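Local coordinates for protein 2-hydroxyisobutanoyl-CoA mutase large subunit (Aquincola tertiaricarbonis, PDB 4R3U) that catalyses, together with its small cobalamin-binding partner subunit, the B12-dependent interconversion of 2-hydroxyisobutyryl-CoA and (S)-3-hydroxybutyryl-CoA, at residues 53-58 / 306-311; 230-235 / 562-567. All coordinates share one frame; numbering follows the deposited sequence.

Contact 1. Residues 53-58 / 306-311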
ATOM      1  N   GLY A  53     -17.395  -4.974  -8.063  1.00 24.46           N
ATOM      2  CA  GLY A  53     -18.110  -4.813  -9.325  1.00 24.96           C
ATOM      3  C   GLY A  53     -19.137  -5.886  -9.631  1.00 27.30           C
ATOM      4  O   GLY A  53     -19.605  -5.967 -10.765  1.00 26.50           O
ATOM      5  N   ASP A  54     -19.502  -6.696  -8.602  1.00 24.73           N
ATOM      6  CA  ASP A  54     -20.531  -7.749  -8.621  1.00 26.44           C
ATOM      7  C   ASP A  54     -20.298  -8.977  -9.509  1.00 32.37           C
ATOM      8  O   ASP A  54     -21.249  -9.650  -9.908  1.00 34.55           O
ATOM      9  CB  ASP A  54     -21.931  -7.156  -8.821  1.00 28.51           C
ATOM     10  CG  ASP A  54     -22.705  -6.866  -7.565  1.00 39.35           C
ATOM     11  OD1 ASP A  54     -22.075  -6.764  -6.483  1.00 41.61           O
ATOM     12  OD2 ASP A  54     -23.937  -6.696  -7.663  1.00 49.30           O
ATOM     13  N   PHE A  55     -19.044  -9.276  -9.811  1.00 28.23           N
ATOM     14  CA  PHE A  55     -18.723 -10.476 -10.576  1.00 28.46           C
ATOM     15  C   PHE A  55     -18.530 -11.590  -9.564  1.00 33.86           C
ATOM     16  O   PHE A  55     -17.776 -11.395  -8.606  1.00 33.45           O
ATOM     17  CB  PHE A  55     -17.429 -10.279 -11.380  1.00 28.97           C
ATOM     18  CG  PHE A  55     -17.598  -9.703 -12.757  1.00 29.76           C
ATOM     19  CD1 PHE A  55     -18.256  -8.499 -12.947  1.00 30.30           C
ATOM     20  CD2 PHE A  55     -17.048 -10.342 -13.866  1.00 33.11           C
ATOM     21  CE1 PHE A  55     -18.407  -7.963 -14.222  1.00 31.41           C
ATOM     22  CE2 PHE A  55     -17.173  -9.791 -15.144  1.00 35.72           C
ATOM     23  CZ  PHE A  55     -17.851  -8.603 -15.313  1.00 33.12           C
ATOM     24  N   PRO A  56     -19.229 -12.735  -9.704  1.00 31.62           N
ATOM     25  CA  PRO A  56     -19.021 -13.831  -8.739  1.00 30.96           C
ATOM     26  C   PRO A  56     -17.619 -14.443  -8.879  1.00 35.57           C
ATOM     27  O   PRO A  56     -17.109 -14.631  -9.997  1.00 35.18           O
ATOM     28  CB  PRO A  56     -20.133 -14.828  -9.072  1.00 33.38           C
ATOM     29  CG  PRO A  56     -20.495 -14.562 -10.485  1.00 37.69           C
ATOM     30  CD  PRO A  56     -20.191 -13.114 -10.766  1.00 33.39           C
ATOM     31  N   VAL A  57     -16.985 -14.726  -7.722  1.00 31.46           N
ATOM     32  CA  VAL A  57     -15.650 -15.316  -7.669  1.00 29.77           C
ATOM     33  C   VAL A  57     -15.642 -16.728  -7.087  1.00 33.15           C
ATOM     34  O   VAL A  57     -16.443 -17.038  -6.192  1.00 33.28           O
ATOM     35  CB  VAL A  57     -14.581 -14.401  -7.030  1.00 32.08           C
ATOM     36  CG1 VAL A  57     -14.430 -13.118  -7.819  1.00 30.70           C
ATOM     37  CG2 VAL A  57     -14.880 -14.107  -5.557  1.00 31.78           C
ATOM     38  N   GLN A  58     -14.761 -17.597  -7.632  1.00 28.04           N
ATOM     39  CA  GLN A  58     -14.594 -18.966  -7.132  1.00 28.63           C
ATOM     40  C   GLN A  58     -13.637 -18.945  -5.904  1.00 31.13           C
ATOM     41  O   GLN A  58     -12.863 -17.995  -5.749  1.00 28.28           O
ATOM     42  CB  GLN A  58     -14.001 -19.885  -8.221  1.00 30.81           C
ATOM     43  CG  GLN A  58     -14.876 -20.045  -9.494  1.00 43.36           C
ATOM     44  CD  GLN A  58     -14.148 -20.707 -10.651  1.00 47.38           C
ATOM     45  OE1 GLN A  58     -13.090 -21.312 -10.504  1.00 48.42           O
ATOM     46  NE2 GLN A  58     -14.685 -20.600 -11.838  1.00 36.78           N
ATOM     47  N   PHE A 306      -8.654  -4.851  -5.780  1.00 18.57           N
ATOM     48  CA  PHE A 306      -7.301  -5.046  -6.274  1.00 19.10           C
ATOM     49  C   PHE A 306      -7.166  -5.841  -7.585  1.00 22.37           C
ATOM     50  O   PHE A 306      -6.625  -5.307  -8.554  1.00 21.86           O
ATOM     51  CB  PHE A 306      -6.403  -5.597  -5.151  1.00 20.52           C
ATOM     52  CG  PHE A 306      -4.940  -5.636  -5.506  1.00 20.36           C
ATOM     53  CD1 PHE A 306      -4.163  -4.484  -5.434  1.00 20.93           C
ATOM     54  CD2 PHE A 306      -4.337  -6.826  -5.917  1.00 21.44           C
ATOM     55  CE1 PHE A 306      -2.812  -4.509  -5.779  1.00 21.36           C
ATOM     56  CE2 PHE A 306      -2.979  -6.862  -6.235  1.00 24.72           C
ATOM     57  CZ  PHE A 306      -2.223  -5.700  -6.167  1.00 22.77           C
ATOM     58  N   PHE A 307      -7.660  -7.096  -7.609  1.00 19.49           N
ATOM     59  CA  PHE A 307      -7.567  -7.971  -8.780  1.00 19.80           C
ATOM     60  C   PHE A 307      -8.527  -7.665  -9.887  1.00 25.64           C
ATOM     61  O   PHE A 307      -8.111  -7.701 -11.054  1.00 26.84           O
ATOM     62  CB  PHE A 307      -7.592  -9.442  -8.408  1.00 21.69           C
ATOM     63  CG  PHE A 307      -6.354  -9.854  -7.654  1.00 22.23           C
ATOM     64  CD1 PHE A 307      -5.120  -9.923  -8.295  1.00 24.58           C
ATOM     65  CD2 PHE A 307      -6.412 -10.138  -6.298  1.00 22.85           C
ATOM     66  CE1 PHE A 307      -3.977 -10.301  -7.600  1.00 24.93           C
ATOM     67  CE2 PHE A 307      -5.266 -10.507  -5.607  1.00 25.18           C
ATOM     68  CZ  PHE A 307      -4.057 -10.600  -6.269  1.00 22.93           C
ATOM     69  N   GLU A 308      -9.787  -7.288  -9.537  1.00 20.43           N
ATOM     70  CA  GLU A 308     -10.804  -6.888 -10.513  1.00 19.60           C
ATOM     71  C   GLU A 308     -10.339  -5.692 -11.408  1.00 28.03           C
ATOM     72  O   GLU A 308     -10.553  -5.704 -12.619  1.00 30.30           O
ATOM     73  CB  GLU A 308     -12.093  -6.561  -9.795  1.00 19.28           C
ATOM     74  CG  GLU A 308     -13.140  -5.860 -10.630  1.00 13.33           C
ATOM     75  CD  GLU A 308     -14.471  -5.800  -9.915  1.00 34.22           C
ATOM     76  OE1 GLU A 308     -14.561  -5.113  -8.867  1.00 16.98           O
ATOM     77  OE2 GLU A 308     -15.397  -6.519 -10.360  1.00 27.00           O
ATOM     78  N   GLU A 309      -9.702  -4.688 -10.798  1.00 23.37           N
ATOM     79  CA  GLU A 309      -9.186  -3.496 -11.471  1.00 21.87           C
ATOM     80  C   GLU A 309      -8.088  -3.823 -12.454  1.00 23.63           C
ATOM     81  O   GLU A 309      -8.120  -3.313 -13.552  1.00 25.08           O
ATOM     82  CB  GLU A 309      -8.756  -2.439 -10.428  1.00 22.22           C
ATOM     83  CG  GLU A 309      -9.967  -1.830  -9.751  1.00 24.32           C
ATOM     84  CD  GLU A 309     -10.909  -1.122 -10.717  1.00 34.40           C
ATOM     85  OE1 GLU A 309     -10.459  -0.156 -11.373  1.00 22.29           O
ATOM     86  OE2 GLU A 309     -12.090  -1.528 -10.824  1.00 19.57           O
ATOM     87  N   VAL A 310      -7.193  -4.752 -12.111  1.00 17.73           N
ATOM     88  CA  VAL A 310      -6.131  -5.250 -12.992  1.00 16.62           C
ATOM     89  C   VAL A 310      -6.762  -6.024 -14.184  1.00 23.98           C
ATOM     90  O   VAL A 310      -6.395  -5.791 -15.337  1.00 25.79           O
ATOM     91  CB  VAL A 310      -5.111  -6.124 -12.207  1.00 17.26           C
ATOM     92  CG1 VAL A 310      -4.070  -6.726 -13.139  1.00 16.11           C
ATOM     93  CG2 VAL A 310      -4.437  -5.323 -11.088  1.00 15.96           C
ATOM     94  N   ALA A 311      -7.729  -6.909 -13.893  1.00 21.14           N
ATOM     95  CA  ALA A 311      -8.442  -7.701 -14.891  1.00 22.49           C
ATOM     96  C   ALA A 311      -9.149  -6.768 -15.892  1.00 29.41           C
ATOM     97  O   ALA A 311      -9.120  -7.020 -17.098  1.00 30.88           O
ATOM     98  CB  ALA A 311      -9.468  -8.573 -14.199  1.00 23.11           C
TER

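Contact 2. Residues 230-235 / 562-567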
ATOM      1  N   VAL A 230     -19.976  17.069 -30.417  1.00 33.76           N
ATOM      2  CA  VAL A 230     -19.231  15.901 -30.905  1.00 32.08           C
ATOM      3  C   VAL A 230     -18.371  16.351 -32.085  1.00 38.66           C
ATOM      4  O   VAL A 230     -17.193  15.948 -32.205  1.00 40.85           O
ATOM      5  CB  VAL A 230     -20.168  14.700 -31.193  1.00 33.75           C
ATOM      6  CG1 VAL A 230     -19.453  13.592 -31.971  1.00 33.41           C
ATOM      7  CG2 VAL A 230     -20.739  14.153 -29.886  1.00 31.67           C
ATOM      8  N   ARG A 231     -18.936  17.261 -32.899  1.00 33.04           N
ATOM      9  CA  ARG A 231     -18.241  17.862 -34.033  1.00 33.42           C
ATOM     10  C   ARG A 231     -16.959  18.616 -33.532  1.00 36.26           C
ATOM     11  O   ARG A 231     -15.928  18.584 -34.204  1.00 37.36           O
ATOM     12  CB  ARG A 231     -19.223  18.780 -34.813  1.00 33.40           C
ATOM     13  CG  ARG A 231     -18.595  19.635 -35.908  1.00 33.42           C
ATOM     14  CD  ARG A 231     -18.177  20.997 -35.388  1.00 33.03           C
ATOM     15  NE  ARG A 231     -17.423  21.752 -36.391  1.00 47.28           N
ATOM     16  CZ  ARG A 231     -17.961  22.607 -37.258  1.00 58.89           C
ATOM     17  NH1 ARG A 231     -19.272  22.830 -37.257  1.00 41.74           N
ATOM     18  NH2 ARG A 231     -17.194  23.250 -38.124  1.00 42.05           N
ATOM     19  N   ILE A 232     -17.022  19.259 -32.347  1.00 29.99           N
ATOM     20  CA  ILE A 232     -15.862  19.944 -31.787  1.00 28.72           C
ATOM     21  C   ILE A 232     -14.785  18.894 -31.462  1.00 34.61           C
ATOM     22  O   ILE A 232     -13.638  19.057 -31.906  1.00 36.22           O
ATOM     23  CB  ILE A 232     -16.200  20.891 -30.592  1.00 29.66           C
ATOM     24  CG1 ILE A 232     -17.095  22.059 -31.018  1.00 28.86           C
ATOM     25  CG2 ILE A 232     -14.915  21.448 -29.967  1.00 30.86           C
ATOM     26  CD1 ILE A 232     -17.941  22.634 -29.903  1.00 24.61           C
ATOM     27  N   VAL A 233     -15.164  17.791 -30.753  1.00 28.46           N
ATOM     28  CA  VAL A 233     -14.245  16.685 -30.439  1.00 26.46           C
ATOM     29  C   VAL A 233     -13.582  16.178 -31.729  1.00 32.99           C
ATOM     30  O   VAL A 233     -12.366  15.985 -31.783  1.00 34.26           O
ATOM     31  CB  VAL A 233     -14.932  15.548 -29.645  1.00 27.77           C
ATOM     32  CG1 VAL A 233     -13.931  14.463 -29.269  1.00 25.57           C
ATOM     33  CG2 VAL A 233     -15.601  16.101 -28.384  1.00 26.60           C
ATOM     34  N   ARG A 234     -14.386  16.037 -32.780  1.00 30.45           N
ATOM     35  CA  ARG A 234     -13.949  15.593 -34.101  1.00 31.38           C
ATOM     36  C   ARG A 234     -12.933  16.588 -34.653  1.00 37.16           C
ATOM     37  O   ARG A 234     -11.852  16.181 -35.063  1.00 39.09           O
ATOM     38  CB  ARG A 234     -15.183  15.467 -34.997  1.00 30.90           C
ATOM     39  CG  ARG A 234     -14.976  14.823 -36.346  1.00 32.61           C
ATOM     40  CD  ARG A 234     -15.972  15.411 -37.330  1.00 37.78           C
ATOM     41  NE  ARG A 234     -15.737  16.843 -37.532  1.00 40.75           N
ATOM     42  CZ  ARG A 234     -16.442  17.627 -38.336  1.00 48.50           C
ATOM     43  NH1 ARG A 234     -16.147  18.911 -38.445  1.00 34.66           N
ATOM     44  NH2 ARG A 234     -17.453  17.135 -39.034  1.00 36.36           N
ATOM     45  N   ASP A 235     -13.239  17.889 -34.610  1.00 33.89           N
ATOM     46  CA  ASP A 235     -12.302  18.937 -35.050  1.00 34.10           C
ATOM     47  C   ASP A 235     -10.993  18.936 -34.240  1.00 38.14           C
ATOM     48  O   ASP A 235      -9.917  19.173 -34.793  1.00 38.93           O
ATOM     49  CB  ASP A 235     -12.958  20.315 -34.976  1.00 34.55           C
ATOM     50  CG  ASP A 235     -14.034  20.570 -35.991  1.00 33.17           C
ATOM     51  OD1 ASP A 235     -14.413  19.626 -36.713  1.00 31.79           O
ATOM     52  OD2 ASP A 235     -14.526  21.704 -36.043  1.00 43.77           O
ATOM     53  N   GLY A 562     -25.409  31.393 -29.899  1.00 36.07           N
ATOM     54  CA  GLY A 562     -26.347  32.062 -30.799  1.00 37.77           C
ATOM     55  C   GLY A 562     -26.823  31.223 -31.975  1.00 43.51           C
ATOM     56  O   GLY A 562     -27.957  31.403 -32.438  1.00 44.91           O
ATOM     57  N   ILE A 563     -25.967  30.289 -32.465  1.00 39.24           N
ATOM     58  CA  ILE A 563     -26.334  29.378 -33.569  1.00 39.87           C
ATOM     59  C   ILE A 563     -26.650  27.934 -33.109  1.00 41.88           C
ATOM     60  O   ILE A 563     -27.368  27.216 -33.804  1.00 42.82           O
ATOM     61  CB  ILE A 563     -25.344  29.417 -34.783  1.00 43.65           C
ATOM     62  CG1 ILE A 563     -23.922  28.957 -34.405  1.00 42.65           C
ATOM     63  CG2 ILE A 563     -25.337  30.785 -35.483  1.00 46.07           C
ATOM     64  CD1 ILE A 563     -23.292  28.066 -35.444  1.00 48.41           C
ATOM     65  N   TRP A 564     -26.082  27.510 -31.964  1.00 36.27           N
ATOM     66  CA  TRP A 564     -26.209  26.146 -31.438  1.00 34.76           C
ATOM     67  C   TRP A 564     -27.150  25.963 -30.253  1.00 39.85           C
ATOM     68  O   TRP A 564     -27.688  24.862 -30.058  1.00 39.65           O
ATOM     69  CB  TRP A 564     -24.826  25.579 -31.090  1.00 31.10           C
ATOM     70  CG  TRP A 564     -24.002  25.206 -32.290  1.00 32.06           C
ATOM     71  CD1 TRP A 564     -24.460  24.938 -33.549  1.00 35.88           C
ATOM     72  CD2 TRP A 564     -22.577  25.030 -32.332  1.00 31.07           C
ATOM     73  NE1 TRP A 564     -23.412  24.610 -34.371  1.00 35.45           N
ATOM     74  CE2 TRP A 564     -22.242  24.659 -33.651  1.00 36.00           C
ATOM     75  CE3 TRP A 564     -21.550  25.139 -31.379  1.00 30.89           C
ATOM     76  CZ2 TRP A 564     -20.915  24.396 -34.044  1.00 35.15           C
ATOM     77  CZ3 TRP A 564     -20.237  24.894 -31.772  1.00 31.97           C
ATOM     78  CH2 TRP A 564     -19.929  24.544 -33.091  1.00 33.71           C
ATOM     79  N   GLY A 565     -27.317  27.014 -29.458  1.00 35.41           N
ATOM     80  CA  GLY A 565     -28.135  26.941 -28.255  1.00 34.44           C
ATOM     81  C   GLY A 565     -27.358  26.288 -27.136  1.00 36.53           C
ATOM     82  O   GLY A 565     -26.134  26.176 -27.205  1.00 34.37           O
ATOM     83  N   THR A 566     -28.052  25.875 -26.086  1.00 35.18           N
ATOM     84  CA  THR A 566     -27.429  25.224 -24.935  1.00 33.50           C
ATOM     85  C   THR A 566     -28.126  23.927 -24.636  1.00 39.96           C
ATOM     86  O   THR A 566     -29.287  23.748 -25.023  1.00 41.30           O
ATOM     87  CB  THR A 566     -27.410  26.147 -23.714  1.00 36.80           C
ATOM     88  OG1 THR A 566     -28.745  26.463 -23.323  1.00 43.02           O
ATOM     89  CG2 THR A 566     -26.610  27.419 -23.951  1.00 29.85           C
ATOM     90  N   TYR A 567     -27.430  23.019 -23.948  1.00 37.33           N
ATOM     91  CA  TYR A 567     -27.990  21.729 -23.568  1.00 38.45           C
ATOM     92  C   TYR A 567     -28.483  21.807 -22.112  1.00 46.53           C
ATOM     93  O   TYR A 567     -27.905  22.534 -21.291  1.00 45.70           O
ATOM     94  CB  TYR A 567     -26.903  20.641 -23.710  1.00 38.67           C
ATOM     95  CG  TYR A 567     -27.336  19.249 -23.303  1.00 39.37           C
ATOM     96  CD1 TYR A 567     -27.945  18.391 -24.218  1.00 42.06           C
ATOM     97  CD2 TYR A 567     -27.136  18.782 -22.005  1.00 38.66           C
ATOM     98  CE1 TYR A 567     -28.338  17.100 -23.851  1.00 41.86           C
ATOM     99  CE2 TYR A 567     -27.557  17.510 -21.618  1.00 39.65           C
ATOM    100  CZ  TYR A 567     -28.141  16.663 -22.549  1.00 47.36           C
ATOM    101  OH  TYR A 567     -28.512  15.386 -22.180  1.00 51.02           O
TER

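Contact 1. Residues 53-58 / 306-311
Glu308, near the start of helix 306-327, reaches across to Gly53 and takes its backbone N-H with one carboxylate oxygen. The side chain is almost fully stretched: CG stands anti to the backbone N (chi1 168°), and the next torsion is extended too, carrying the carboxylate straight off the helix. Glu308 OE1 accepts from Gly53 N at 2.9 Å through its syn lone pair, the one on the side of OE2, and the bond is moderately bent, with 147° at the hydrogen. Because Gly53 has no side chain, the acid can lie close against its backbone, and Glu308 OE2 comes within 3.4 Å of Gly53 CA. Glu308 OE2 also stands 4.3 Å from Phe55 CD1, oblique to that ring.

OE2 is also hydrogen-bonded to the hydroxyls of Tyr429 and Thr51, while Thr51 OG1 meets Phe55 N as well. The buried carboxylate is thus held through both oxygens, which probably offsets the cost of placing a charge here and fixes its rotation. Tyr429 also stacks on the Phe55 ring, so one tyrosine serves both the polar and the aromatic side of the contact. Within the turn, Gly53 O lies at the edge of the Phe55 ring, in its plane. An alanine in place of Glu308 would end the side chain at CB and would probably leave Gly53 N without its acceptor and the hydroxyls of Tyr429 and Thr51 without the oxygen they share, with a gap opening between turn and helix.

Residues 53-55 form the turn between the short antiparallel strands 49-50 and 56-57, ahead of the first barrel strand in sequence; the extended glutamate fastens the turn of this hairpin to the helix that follows strand 298-302 of the TIM barrel.

Contact 2. Residues 230-235 / 562-567
On the outer helical layer of the TIM barrel, Arg231 and Ile232 of helix 226-243 meet the indole of Trp564, which projects from the last turn of the C-terminal helix 553-564. The packing joins this layer to the helices added after the barrel. Just past the tryptophan, Gly565 leaves helical geometry with positive phi and turns the chain away.

The indole presents its six-membered ring to both partners. Ile232 CD1 touches Trp564 CZ3 at 3.7 Å, an apolar contact made obliquely to the ring. Arg231 NH1 comes to the rim instead, near the ring plane and 3.9 Å from Trp564 CZ2, with guanidinium and indole planes 55° apart; this is edge packing and not a cation-pi stack. Ile563 lays its CD1 over one face of the indole, and Tyr224 meets the tryptophan edge-to-face.

The guanidinium is held by a salt-bridge network within the helix and by backbone carbonyls beyond it. The Arg231 chain leaves with CG anti to the backbone N and then bends at chi2 (-92°), bringing its NE to Asp235 OD2 at 2.9 Å, nearly straight but from above the carboxylate plane. Its NH1 and NH2 bond to the carbonyls of Ala532 and Val531 at the end of helix 518-532, so this arginine links three helices. The other carboxylate oxygen goes to Arg234, whose guanidinium has Arg231 CG over one face, and Arg234 NH1 meets the syn lone pair of Asp235 OD1 at 2.6 Å.

From the N terminus, the chain first lays down residues 53-58, before the barrel strands begin, and then 230-235 on an outer helix after strand 206-208. Contact 1 closes when helix 306-327 comes round, 247 residues beyond its first segment. Contact 2 is still open at that point and closes only at 562-567, near the C terminus, with 326 residues between its own two segments. The two loops therefore cross and do not nest. They lie on opposite sides of the chain's centre, their own centres 38 Å apart, without touching. Contact 1 ties the N-terminal hairpin to the barrel; contact 2 ties in the C-terminal helices.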